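Local coordinates for uncharacterized protein (Bordetella bronchiseptica, PDB 4XG0) that probably phosphorylates acid sugars, as a member of the DUF1537 kinase family of acid-sugar catabolic pathways, at residues 29-34 / 94-99; 40-45 / 73-78; 287-292 / 333-338; 299-304 / 318-323. All blocks are in the same frame, centred on the assembly; numbering follows the deposited sequence.

Interaction 1 of 4, residues 29-34 / 94-99; sequences GIVADD and GEVERL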
loop_
_atom_site.group_PDB
_atom_site.type_symbol
_atom_site.label_atom_id
_atom_site.label_comp_id
_atom_site.label_asym_id
_atom_site.label_seq_id
_atom_site.Cartn_x
_atom_site.Cartn_y
_atom_site.Cartn_z
ATOM N N GLY A 29 5.321 6.947 11.974
ATOM C CA GLY A 29 6.597 6.779 12.636
ATOM C C GLY A 29 7.070 5.336 12.494
ATOM O O GLY A 29 6.287 4.408 12.676
ATOM N N ILE A 30 8.345 5.159 12.165
ATOM C CA ILE A 30 8.991 3.852 12.084
ATOM C C ILE A 30 10.079 3.754 13.175
ATOM O O ILE A 30 11.048 4.503 13.170
ATOM C CB ILE A 30 9.671 3.627 10.720
ATOM C CG1 ILE A 30 8.664 3.645 9.584
ATOM C CG2 ILE A 30 10.404 2.280 10.742
ATOM C CD1 ILE A 30 9.373 3.832 8.250
ATOM N N VAL A 31 9.893 2.852 14.145
ATOM C CA VAL A 31 10.909 2.572 15.163
ATOM C C VAL A 31 11.612 1.231 14.867
ATOM O O VAL A 31 10.991 0.173 14.977
ATOM C CB VAL A 31 10.253 2.467 16.558
ATOM C CG1 VAL A 31 11.307 2.212 17.626
ATOM C CG2 VAL A 31 9.476 3.715 16.879
ATOM N N ALA A 32 12.885 1.279 14.473
ATOM C CA ALA A 32 13.664 0.072 14.203
ATOM C C ALA A 32 14.745 -0.126 15.232
ATOM O O ALA A 32 15.291 0.841 15.750
ATOM C CB ALA A 32 14.289 0.153 12.829
ATOM N N ASP A 33 15.084 -1.381 15.520
ATOM C CA ASP A 33 16.092 -1.625 16.527
ATOM C C ASP A 33 17.537 -1.590 16.016
ATOM O O ASP A 33 18.471 -1.688 16.802
ATOM C CB ASP A 33 15.785 -2.923 17.301
ATOM C CG ASP A 33 15.926 -4.171 16.455
ATOM O OD1 ASP A 33 15.771 -4.096 15.219
ATOM O OD2 ASP A 33 16.225 -5.241 17.055
ATOM N N ASP A 34 17.759 -1.414 14.722
ATOM C CA ASP A 34 19.127 -1.241 14.285
ATOM C C ASP A 34 19.186 -0.365 13.035
ATOM O O ASP A 34 18.156 -0.074 12.425
ATOM C CB ASP A 34 19.841 -2.587 14.113
ATOM C CG ASP A 34 19.507 -3.290 12.831
ATOM O OD1 ASP A 34 18.504 -2.939 12.155
ATOM O OD2 ASP A 34 20.258 -4.252 12.508
ATOM N N GLY A 94 10.646 5.845 25.024
ATOM C CA GLY A 94 10.967 7.248 24.887
ATOM C C GLY A 94 10.813 7.738 23.465
ATOM O O GLY A 94 10.429 8.878 23.258
ATOM N N GLU A 95 11.120 6.882 22.510
ATOM C CA GLU A 95 11.004 7.288 21.103
ATOM C C GLU A 95 9.526 7.260 20.713
ATOM O O GLU A 95 9.036 8.160 20.009
ATOM C CB GLU A 95 11.838 6.376 20.192
ATOM C CG GLU A 95 13.345 6.400 20.479
ATOM C CD GLU A 95 13.979 7.748 20.189
ATOM O OE1 GLU A 95 13.742 8.257 19.088
ATOM O OE2 GLU A 95 14.695 8.300 21.060
ATOM N N VAL A 96 8.808 6.234 21.165
ATOM C CA VAL A 96 7.382 6.146 20.852
ATOM C C VAL A 96 6.628 7.356 21.427
ATOM O O VAL A 96 5.770 7.947 20.755
ATOM C CB VAL A 96 6.805 4.772 21.272
ATOM C CG1 VAL A 96 5.300 4.736 21.122
ATOM C CG2 VAL A 96 7.449 3.687 20.439
ATOM N N GLU A 97 6.966 7.767 22.647
ATOM C CA GLU A 97 6.379 8.985 23.202
ATOM C C GLU A 97 6.664 10.225 22.343
ATOM O O GLU A 97 5.763 11.018 22.038
ATOM C CB GLU A 97 6.883 9.232 24.629
ATOM C CG GLU A 97 6.855 10.705 25.052
ATOM C CD GLU A 97 5.512 11.380 24.788
ATOM O OE1 GLU A 97 5.469 12.636 24.793
ATOM O OE2 GLU A 97 4.511 10.648 24.575
ATOM N N ARG A 98 7.920 10.406 21.956
ATOM C CA ARG A 98 8.278 11.557 21.125
ATOM C C ARG A 98 7.477 11.596 19.812
ATOM O O ARG A 98 7.013 12.662 19.395
ATOM C CB ARG A 98 9.772 11.562 20.805
ATOM C CG ARG A 98 10.711 11.695 21.991
ATOM C CD ARG A 98 12.078 12.177 21.522
ATOM N NE ARG A 98 13.181 11.658 22.332
ATOM C CZ ARG A 98 13.804 12.323 23.305
ATOM N NH1 ARG A 98 14.799 11.738 23.958
ATOM N NH2 ARG A 98 13.452 13.565 23.632
ATOM N N LEU A 99 7.332 10.442 19.162
ATOM C CA LEU A 99 6.624 10.365 17.877
ATOM C C LEU A 99 5.141 10.701 18.064
ATOM O O LEU A 99 4.560 11.433 17.282
ATOM C CB LEU A 99 6.784 8.976 17.253
ATOM C CG LEU A 99 8.214 8.653 16.836
ATOM C CD1 LEU A 99 8.367 7.197 16.541
ATOM C CD2 LEU A 99 8.600 9.475 15.555
#
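Val31 meets Val96 and Leu99 through a single methyl, CG2. Its CG1 stands anti to the backbone N (chi1 -179°). CG2 is therefore anti to the carbonyl carbon, and this is the branch turned to the helix. CG2 of Val31 lies 3.7 Å from CD1 of Leu99. It is 4.1 Å from CG2 of Val96, whose side chain crosses that of Val31 at about a right angle. In Leu99, CD1 is anti to CA (chi2 167°), which carries it to the strand. The same CD1 also lies over Gly29, 4.3 Å from CA; with no side chain there, the leucine reaches the strand backbone. All four residues are buried.

The strand runs nearly antiparallel to the helix, at 171°, with axes 9.6 Å apart. Helix 85-101 belongs to a beta-alpha-beta crossover. It links parallel strands 73-77 and 106-110 and passes over strand 28-32 between them. Leu107 of strand 106-110 touches both valines and extends the apolar layer. Ile30 points away from this helix, to the other face of the sheet, where it meets helix 35-47.

OE1 of Glu95 accepts from Ala59 N, while OE2 is in a long salt bridge with Arg98 NE, at 3.9 Å and in the guanidinium plane. Beyond the strand, Asp34 caps helix 35-47, and Asp33 pairs with Arg81.

Interaction 2 of 4, residues 40-45 / 73-78; sequences DTAVQF and VLAVTT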
loop_
_atom_site.group_PDB
_atom_site.type_symbol
_atom_site.label_atom_id
_atom_site.label_comp_id
_atom_site.label_asym_id
_atom_site.label_seq_id
_atom_site.Cartn_x
_atom_site.Cartn_y
_atom_site.Cartn_z
ATOM N N ASP A 40 16.490 0.281 5.592
ATOM C CA ASP A 40 15.827 -0.544 4.612
ATOM C C ASP A 40 14.328 -0.266 4.598
ATOM O O ASP A 40 13.729 -0.116 3.525
ATOM C CB ASP A 40 16.097 -2.028 4.858
ATOM C CG ASP A 40 15.477 -2.902 3.791
ATOM O OD1 ASP A 40 14.296 -3.303 3.957
ATOM O OD2 ASP A 40 16.151 -3.157 2.765
ATOM N N THR A 41 13.725 -0.164 5.785
ATOM C CA THR A 41 12.274 0.042 5.886
ATOM C C THR A 41 11.920 1.430 5.368
ATOM O O THR A 41 11.001 1.605 4.568
ATOM C CB THR A 41 11.736 -0.121 7.327
ATOM O OG1 THR A 41 12.361 0.829 8.194
ATOM C CG2 THR A 41 12.013 -1.532 7.804
ATOM N N ALA A 42 12.706 2.415 5.773
ATOM C CA ALA A 42 12.448 3.781 5.314
ATOM C C ALA A 42 12.441 3.896 3.793
ATOM O O ALA A 42 11.608 4.618 3.244
ATOM C CB ALA A 42 13.432 4.717 5.901
ATOM N N VAL A 43 13.349 3.218 3.094
ATOM C CA VAL A 43 13.365 3.370 1.617
ATOM C C VAL A 43 12.094 2.781 1.003
ATOM O O VAL A 43 11.598 3.243 -0.002
ATOM C CB VAL A 43 14.633 2.787 1.000
ATOM C CG1 VAL A 43 14.601 2.945 -0.562
ATOM C CG2 VAL A 43 15.825 3.552 1.518
ATOM N N GLN A 44 11.525 1.772 1.665
ATOM C CA GLN A 44 10.254 1.253 1.178
ATOM C C GLN A 44 9.142 2.247 1.215
ATOM O O GLN A 44 8.284 2.231 0.349
ATOM C CB GLN A 44 9.894 -0.042 1.888
ATOM C CG GLN A 44 10.878 -1.129 1.563
ATOM C CD GLN A 44 11.023 -1.364 0.029
ATOM O OE1 GLN A 44 10.043 -1.479 -0.691
ATOM N NE2 GLN A 44 12.244 -1.410 -0.446
ATOM N N PHE A 45 9.127 3.125 2.234
ATOM C CA PHE A 45 8.151 4.199 2.246
ATOM C C PHE A 45 8.412 5.238 1.192
ATOM O O PHE A 45 7.468 5.703 0.576
ATOM C CB PHE A 45 7.995 4.799 3.652
ATOM C CG PHE A 45 7.264 3.896 4.584
ATOM C CD1 PHE A 45 7.840 2.751 5.051
ATOM C CD2 PHE A 45 5.951 4.184 4.921
ATOM C CE1 PHE A 45 7.140 1.923 5.906
ATOM C CE2 PHE A 45 5.248 3.334 5.776
ATOM C CZ PHE A 45 5.829 2.230 6.230
ATOM N N VAL A 73 6.880 10.732 6.880
ATOM C CA VAL A 73 7.367 9.515 7.584
ATOM C C VAL A 73 8.691 9.823 8.250
ATOM O O VAL A 73 9.584 10.399 7.635
ATOM C CB VAL A 73 7.597 8.345 6.590
ATOM C CG1 VAL A 73 8.148 7.087 7.263
ATOM C CG2 VAL A 73 6.345 8.038 5.835
ATOM N N LEU A 74 8.810 9.457 9.531
ATOM C CA LEU A 74 10.066 9.626 10.260
ATOM C C LEU A 74 10.532 8.272 10.762
ATOM O O LEU A 74 9.801 7.622 11.489
ATOM C CB LEU A 74 9.908 10.589 11.439
ATOM C CG LEU A 74 11.131 10.796 12.356
ATOM C CD1 LEU A 74 12.464 11.025 11.631
ATOM C CD2 LEU A 74 10.880 11.958 13.323
ATOM N N ALA A 75 11.738 7.872 10.352
ATOM C CA ALA A 75 12.348 6.595 10.732
ATOM C C ALA A 75 13.557 6.780 11.634
ATOM O O ALA A 75 14.431 7.629 11.401
ATOM C CB ALA A 75 12.738 5.801 9.496
ATOM N N VAL A 76 13.609 5.979 12.701
ATOM C CA VAL A 76 14.648 6.118 13.695
ATOM C C VAL A 76 15.175 4.743 14.092
ATOM O O VAL A 76 14.493 3.751 13.914
ATOM C CB VAL A 76 14.101 6.807 14.954
ATOM C CG1 VAL A 76 13.397 8.077 14.559
ATOM C CG2 VAL A 76 13.138 5.888 15.681
ATOM N N THR A 77 16.399 4.705 14.603
ATOM C CA THR A 77 16.933 3.476 15.154
ATOM C C THR A 77 17.175 3.645 16.648
ATOM O O THR A 77 17.673 4.687 17.117
ATOM C CB THR A 77 18.249 3.031 14.507
ATOM O OG1 THR A 77 18.785 1.944 15.273
ATOM C CG2 THR A 77 19.249 4.163 14.480
ATOM N N THR A 78 16.816 2.632 17.410
ATOM C CA THR A 78 17.037 2.691 18.855
ATOM C C THR A 78 18.383 2.077 19.235
ATOM O O THR A 78 18.735 2.046 20.405
ATOM C CB THR A 78 15.933 1.936 19.606
ATOM O OG1 THR A 78 15.738 0.674 18.980
ATOM C CG2 THR A 78 14.621 2.698 19.585
#
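Helix 40-45 comes closest to strand 73-77 at Ala42 and Ala75, whose CA atoms are 6.1 Å apart. One turn further along the helix, the CA atoms of Phe45 and Val73 are 7.6 Å apart. The backbones are nearer where two alanines face each other and farther apart where larger side chains fill the gap. CB of Ala42 touches CB of Ala75 at 3.8 Å. In each, the bond from CA to the methyl points toward the other segment.

The contact joins one helix layer of an alpha/beta sandwich to its parallel sheet. Helix 35-47 leads out of strand 28-32 and on to the outermost strand 52-54, crossing strand 73-77, which lies between them.

Phe45 holds CG beside its own backbone N (chi1 -73°), which swings the ring to the sheet. CD2 of Phe45 approaches CG2 of Val73 at 4.0 Å. The methyl comes obliquely to the ring, and the two side chains cross at about a right angle. The other flank of the ring stays close to its own helix: CD1 of Phe45 is 3.4 Å from O of Thr41, which lies in the ring plane at the edge. Ile30 touches both Phe45 and Val73, and so does Thr52 of the outermost strand. Ala247 and Trp250 of helix 240-252 also reach the ring. Thr41 turns its OG1 back to the helix carbonyls of Gly37 and Ser38.

Interaction 3 of 4, residues 287-292 / 333-338; sequences PTLAQL and DSVARR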
loop_
_atom_site.group_PDB
_atom_site.type_symbol
_atom_site.label_atom_id
_atom_site.label_comp_id
_atom_site.label_asym_id
_atom_site.label_seq_id
_atom_site.Cartn_x
_atom_site.Cartn_y
_atom_site.Cartn_z
ATOM N N PRO A 287 -21.141 0.600 -23.526
ATOM C CA PRO A 287 -22.184 0.962 -24.486
ATOM C C PRO A 287 -21.961 0.417 -25.886
ATOM O O PRO A 287 -20.840 0.141 -26.274
ATOM C CB PRO A 287 -22.087 2.496 -24.521
ATOM C CG PRO A 287 -20.667 2.784 -24.259
ATOM C CD PRO A 287 -20.225 1.720 -23.248
ATOM N N THR A 288 -23.046 0.284 -26.637
ATOM C CA THR A 288 -22.969 0.001 -28.054
ATOM C C THR A 288 -22.578 1.283 -28.768
ATOM O O THR A 288 -22.542 2.347 -28.157
ATOM C CB THR A 288 -24.329 -0.421 -28.600
ATOM O OG1 THR A 288 -25.223 0.691 -28.514
ATOM C CG2 THR A 288 -24.882 -1.561 -27.794
ATOM N N LEU A 289 -22.300 1.181 -30.064
ATOM C CA LEU A 289 -21.920 2.332 -30.856
ATOM C C LEU A 289 -23.006 3.389 -30.803
ATOM O O LEU A 289 -22.720 4.578 -30.681
ATOM C CB LEU A 289 -21.726 1.923 -32.306
ATOM C CG LEU A 289 -20.405 1.228 -32.605
ATOM C CD1 LEU A 289 -20.427 0.791 -34.052
ATOM C CD2 LEU A 289 -19.271 2.201 -32.331
ATOM N N ALA A 290 -24.253 2.949 -30.924
ATOM C CA ALA A 290 -25.378 3.875 -30.869
ATOM C C ALA A 290 -25.463 4.554 -29.497
ATOM O O ALA A 290 -25.664 5.767 -29.407
ATOM C CB ALA A 290 -26.662 3.153 -31.173
ATOM N N GLN A 291 -25.296 3.784 -28.427
ATOM C CA GLN A 291 -25.373 4.356 -27.072
ATOM C C GLN A 291 -24.240 5.329 -26.777
ATOM O O GLN A 291 -24.453 6.386 -26.157
ATOM C CB GLN A 291 -25.404 3.237 -26.021
ATOM C CG GLN A 291 -26.686 2.387 -26.062
ATOM C CD GLN A 291 -26.598 1.129 -25.201
ATOM O OE1 GLN A 291 -25.516 0.574 -24.979
ATOM N NE2 GLN A 291 -27.739 0.687 -24.699
ATOM N N LEU A 292 -23.027 4.981 -27.198
ATOM C CA LEU A 292 -21.879 5.836 -26.987
ATOM C C LEU A 292 -22.102 7.254 -27.579
ATOM O O LEU A 292 -21.643 8.240 -26.990
ATOM C CB LEU A 292 -20.632 5.178 -27.556
ATOM C CG LEU A 292 -19.355 5.982 -27.420
ATOM C CD1 LEU A 292 -19.113 6.443 -25.992
ATOM C CD2 LEU A 292 -18.221 5.099 -27.927
ATOM N N ASP A 333 -11.910 7.938 -35.680
ATOM C CA ASP A 333 -11.424 7.977 -34.293
ATOM C C ASP A 333 -12.505 8.469 -33.319
ATOM O O ASP A 333 -12.204 8.822 -32.178
ATOM C CB ASP A 333 -10.189 8.886 -34.167
ATOM C CG ASP A 333 -9.459 8.710 -32.831
ATOM O OD1 ASP A 333 -9.168 7.544 -32.482
ATOM O OD2 ASP A 333 -9.177 9.722 -32.126
ATOM N N SER A 334 -13.760 8.454 -33.764
ATOM C CA SER A 334 -14.864 9.062 -33.033
ATOM C C SER A 334 -15.148 8.358 -31.715
ATOM O O SER A 334 -15.510 9.014 -30.732
ATOM C CB SER A 334 -16.131 9.115 -33.905
ATOM O OG SER A 334 -16.458 7.848 -34.439
ATOM N N VAL A 335 -14.955 7.043 -31.670
ATOM C CA VAL A 335 -15.250 6.295 -30.451
ATOM C C VAL A 335 -14.289 6.667 -29.327
ATOM O O VAL A 335 -14.717 6.963 -28.216
ATOM C CB VAL A 335 -15.228 4.747 -30.680
ATOM C CG1 VAL A 335 -15.091 4.006 -29.343
ATOM C CG2 VAL A 335 -16.493 4.295 -31.400
ATOM N N ALA A 336 -12.994 6.690 -29.622
ATOM C CA ALA A 336 -11.990 7.024 -28.614
ATOM C C ALA A 336 -12.115 8.512 -28.232
ATOM O O ALA A 336 -12.012 8.883 -27.061
ATOM C CB ALA A 336 -10.631 6.734 -29.158
ATOM N N ARG A 337 -12.357 9.356 -29.226
ATOM C CA ARG A 337 -12.476 10.799 -28.973
ATOM C C ARG A 337 -13.603 11.029 -27.973
ATOM O O ARG A 337 -13.471 11.783 -26.995
ATOM C CB ARG A 337 -12.777 11.542 -30.270
ATOM N N ARG A 338 -14.724 10.385 -28.251
ATOM C CA ARG A 338 -15.912 10.455 -27.414
ATOM C C ARG A 338 -15.677 9.909 -26.006
ATOM O O ARG A 338 -16.066 10.548 -25.022
ATOM C CB ARG A 338 -17.043 9.699 -28.101
ATOM C CG ARG A 338 -18.336 9.580 -27.310
ATOM C CD ARG A 338 -19.051 10.894 -27.251
ATOM N NE ARG A 338 -20.370 10.772 -26.639
ATOM C CZ ARG A 338 -21.007 11.783 -26.050
ATOM N NH1 ARG A 338 -22.199 11.586 -25.513
ATOM N NH2 ARG A 338 -20.438 12.980 -25.986
HETATM O O HOH W 1 -22.832 8.779 -24.771
#
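Two helices of the nucleotide-binding C-terminal domain meet here: the short helix 289-292, through Leu289 and Leu292, and the start of helix 334-349, through Val335 and Arg338. Val335 offers both methyls. Its CG1 lies 3.6 Å from CD2 of Leu292, and its CG2 is also 3.6 Å from CD2 of Leu289. Both leucines cross the valine at about a right angle. The other branch of Leu292, CD1, rests 3.5 Å from CG of Arg338, where the two side chains slide past each other in opposite directions.

Helix 289-292 is a single turn, opened by a capping box. Gln291 N donates to Thr288 OG1 at 3.1 Å, and Thr288 N donates to Gln291 OE1 at 3.0 Å. At its far end the carbonyl of Leu292 is held by Arg338 of helix 334-349.

Arg338 bends at chi2 (72°), and this brings NE to Leu292 O at 2.9 Å. The bond is nearly straight, with an N-H...O angle of 171°. It lies in the carbonyl plane, and the oxygen sits at the edge of the guanidinium, in its plane. A water lies 3.0 Å from NH1 of Arg338, from which it accepts, and appears to donate to Leu292 O. The charge of Arg338 has its stronger partner in Asp295, which forms a salt bridge with NH1. Leu327 also touches Leu292 and Val335.

Interaction 4 of 4, residues 299-304 / 318-323; sequences AAWTAE and LMLLAP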
loop_
_atom_site.group_PDB
_atom_site.type_symbol
_atom_site.label_atom_id
_atom_site.label_comp_id
_atom_site.label_asym_id
_atom_site.label_seq_id
_atom_site.Cartn_x
_atom_site.Cartn_y
_atom_site.Cartn_z
ATOM N N ALA A 299 -25.458 10.178 -19.485
ATOM C CA ALA A 299 -26.094 10.816 -18.330
ATOM C C ALA A 299 -26.715 9.795 -17.362
ATOM O O ALA A 299 -26.561 9.908 -16.155
ATOM C CB ALA A 299 -27.128 11.817 -18.795
ATOM N N ALA A 300 -27.397 8.791 -17.894
ATOM C CA ALA A 300 -28.056 7.795 -17.046
ATOM C C ALA A 300 -27.046 6.912 -16.305
ATOM O O ALA A 300 -27.291 6.455 -15.188
ATOM C CB ALA A 300 -29.002 6.932 -17.881
ATOM N N TRP A 301 -25.904 6.647 -16.920
ATOM C CA TRP A 301 -24.946 5.777 -16.259
ATOM C C TRP A 301 -24.241 6.551 -15.164
ATOM O O TRP A 301 -24.046 6.038 -14.064
ATOM C CB TRP A 301 -23.951 5.185 -17.250
ATOM C CG TRP A 301 -22.928 4.298 -16.594
ATOM C CD1 TRP A 301 -23.087 2.992 -16.211
ATOM C CD2 TRP A 301 -21.586 4.657 -16.248
ATOM N NE1 TRP A 301 -21.925 2.521 -15.652
ATOM C CE2 TRP A 301 -20.990 3.526 -15.657
ATOM C CE3 TRP A 301 -20.835 5.829 -16.377
ATOM C CZ2 TRP A 301 -19.666 3.529 -15.210
ATOM C CZ3 TRP A 301 -19.534 5.834 -15.938
ATOM C CH2 TRP A 301 -18.954 4.687 -15.357
ATOM N N THR A 302 -23.883 7.797 -15.453
ATOM C CA THR A 302 -23.150 8.605 -14.480
ATOM C C THR A 302 -24.011 8.861 -13.249
ATOM O O THR A 302 -23.520 8.831 -12.118
ATOM C CB THR A 302 -22.687 9.933 -15.077
ATOM O OG1 THR A 302 -23.814 10.665 -15.582
ATOM C CG2 THR A 302 -21.683 9.679 -16.194
ATOM N N ALA A 303 -25.301 9.072 -13.475
ATOM C CA ALA A 303 -26.241 9.247 -12.373
ATOM C C ALA A 303 -26.229 8.008 -11.488
ATOM O O ALA A 303 -26.224 8.106 -10.261
ATOM C CB ALA A 303 -27.633 9.512 -12.899
ATOM N N GLU A 304 -26.198 6.843 -12.127
ATOM C CA GLU A 304 -26.237 5.563 -11.427
ATOM C C GLU A 304 -25.012 5.321 -10.540
ATOM O O GLU A 304 -25.110 4.703 -9.477
ATOM C CB GLU A 304 -26.352 4.432 -12.445
ATOM C CG GLU A 304 -26.556 3.065 -11.825
ATOM C CD GLU A 304 -26.871 1.998 -12.860
ATOM O OE1 GLU A 304 -26.885 2.329 -14.071
ATOM O OE2 GLU A 304 -27.108 0.833 -12.462
ATOM N N LEU A 318 -14.108 2.606 -11.679
ATOM C CA LEU A 318 -15.124 2.698 -12.728
ATOM C C LEU A 318 -14.425 2.416 -14.055
ATOM O O LEU A 318 -13.298 2.859 -14.237
ATOM C CB LEU A 318 -15.722 4.104 -12.754
ATOM C CG LEU A 318 -16.392 4.571 -11.453
ATOM C CD1 LEU A 318 -16.704 6.048 -11.505
ATOM C CD2 LEU A 318 -17.635 3.782 -11.208
ATOM N N MET A 319 -15.064 1.683 -14.963
ATOM C CA MET A 319 -14.481 1.415 -16.275
ATOM C C MET A 319 -15.403 1.828 -17.413
ATOM O O MET A 319 -16.583 1.505 -17.402
ATOM C CB MET A 319 -14.093 -0.062 -16.433
ATOM C CG MET A 319 -13.398 -0.378 -17.742
ATOM S SD MET A 319 -12.753 -2.078 -17.785
ATOM C CE MET A 319 -14.299 -2.972 -17.831
ATOM N N LEU A 320 -14.858 2.578 -18.374
ATOM C CA LEU A 320 -15.535 2.837 -19.644
ATOM C C LEU A 320 -14.913 1.968 -20.723
ATOM O O LEU A 320 -13.714 2.068 -21.002
ATOM C CB LEU A 320 -15.426 4.307 -20.044
ATOM C CG LEU A 320 -15.515 5.304 -18.899
ATOM C CD1 LEU A 320 -15.433 6.737 -19.447
ATOM C CD2 LEU A 320 -16.803 5.132 -18.131
ATOM N N LEU A 321 -15.731 1.106 -21.308
ATOM C CA LEU A 321 -15.285 0.139 -22.295
ATOM C C LEU A 321 -15.787 0.483 -23.709
ATOM O O LEU A 321 -16.993 0.538 -23.954
ATOM C CB LEU A 321 -15.779 -1.245 -21.881
ATOM C CG LEU A 321 -15.309 -2.425 -22.746
ATOM C CD1 LEU A 321 -13.785 -2.422 -22.830
ATOM C CD2 LEU A 321 -15.852 -3.740 -22.182
ATOM N N ALA A 322 -14.857 0.690 -24.642
ATOM C CA ALA A 322 -15.213 1.051 -26.014
ATOM C C ALA A 322 -15.828 -0.112 -26.750
ATOM O O ALA A 322 -15.361 -1.224 -26.614
ATOM C CB ALA A 322 -13.991 1.509 -26.769
ATOM N N PRO A 323 -16.874 0.141 -27.544
ATOM C CA PRO A 323 -17.241 -0.881 -28.528
ATOM C C PRO A 323 -16.363 -0.742 -29.779
ATOM O O PRO A 323 -15.754 0.310 -30.022
ATOM C CB PRO A 323 -18.694 -0.544 -28.831
ATOM C CG PRO A 323 -18.786 0.896 -28.652
ATOM C CD PRO A 323 -17.832 1.262 -27.539
#
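A chi1 of 179° turns the indole of Trp301 away from its own backbone N and out to the sheet. Leu320 has its CG on the side of its own backbone N (chi1 -37°, well off the staggered value). Its CB does not point directly at the helix, but the end of the chain comes nearer. There CD2 of Leu320 touches the six-membered ring of Trp301, 3.5 Å from CH2 and 3.6 Å from CZ3. The methyl approaches obliquely. Leu318 comes from another direction: its CB lies near the indole plane, at the ring edge, 4.2 Å from CH2 of Trp301. Between the two leucines the backbone also takes part, with O of Met319 4.3 Å from CZ2 of Trp301.

The tryptophan spans a wide gap. The axes of helix 299-304 and strand 318-321 are 11.7 Å apart, and the CA atoms of Trp301 and Leu320 are separated by 10.4 Å. Trp285 of the adjacent strand stacks on the indole, and probably helps to fix its orientation. Within the helix, Thr302 OG1 donates to Ala299 O at 2.9 Å, from above the carbonyl plane. Ala303 N bonds to the same oxygen at 3.1 Å, from the same face.

Helix 334-349 packs on Leu320, while Met319 points away, to helix 268-279. Helix 299-304 runs nearly antiparallel to strand 318-321, at 164°. Helix 295-304 lies between parallel strands 283-285 and 317-321 along the chain, an arrangement typical of a beta-alpha-beta unit at the edge of an alpha/beta sheet.

Interactions 1 and 2 lie in the sugar-binding N-terminal domain, and interactions 3 and 4 in the nucleotide-binding C-terminal domain. The pairs sit on opposite sides of the chain's centre, with centres about 42 to 55 Å apart. Centres are about 10 Å apart for interactions 1 and 2, which pack helices 85-101 and 35-47 on opposite faces of one parallel sheet. Those of interactions 3 and 4, which touch, are about 12 Å apart. Along the chain, interaction 2 falls between the segments of interaction 1, and interaction 4 between those of interaction 3. Each pair is local to one domain. The crystal form is a domain-swapped dimer, so sugar and nucleotide parts may work together across chains.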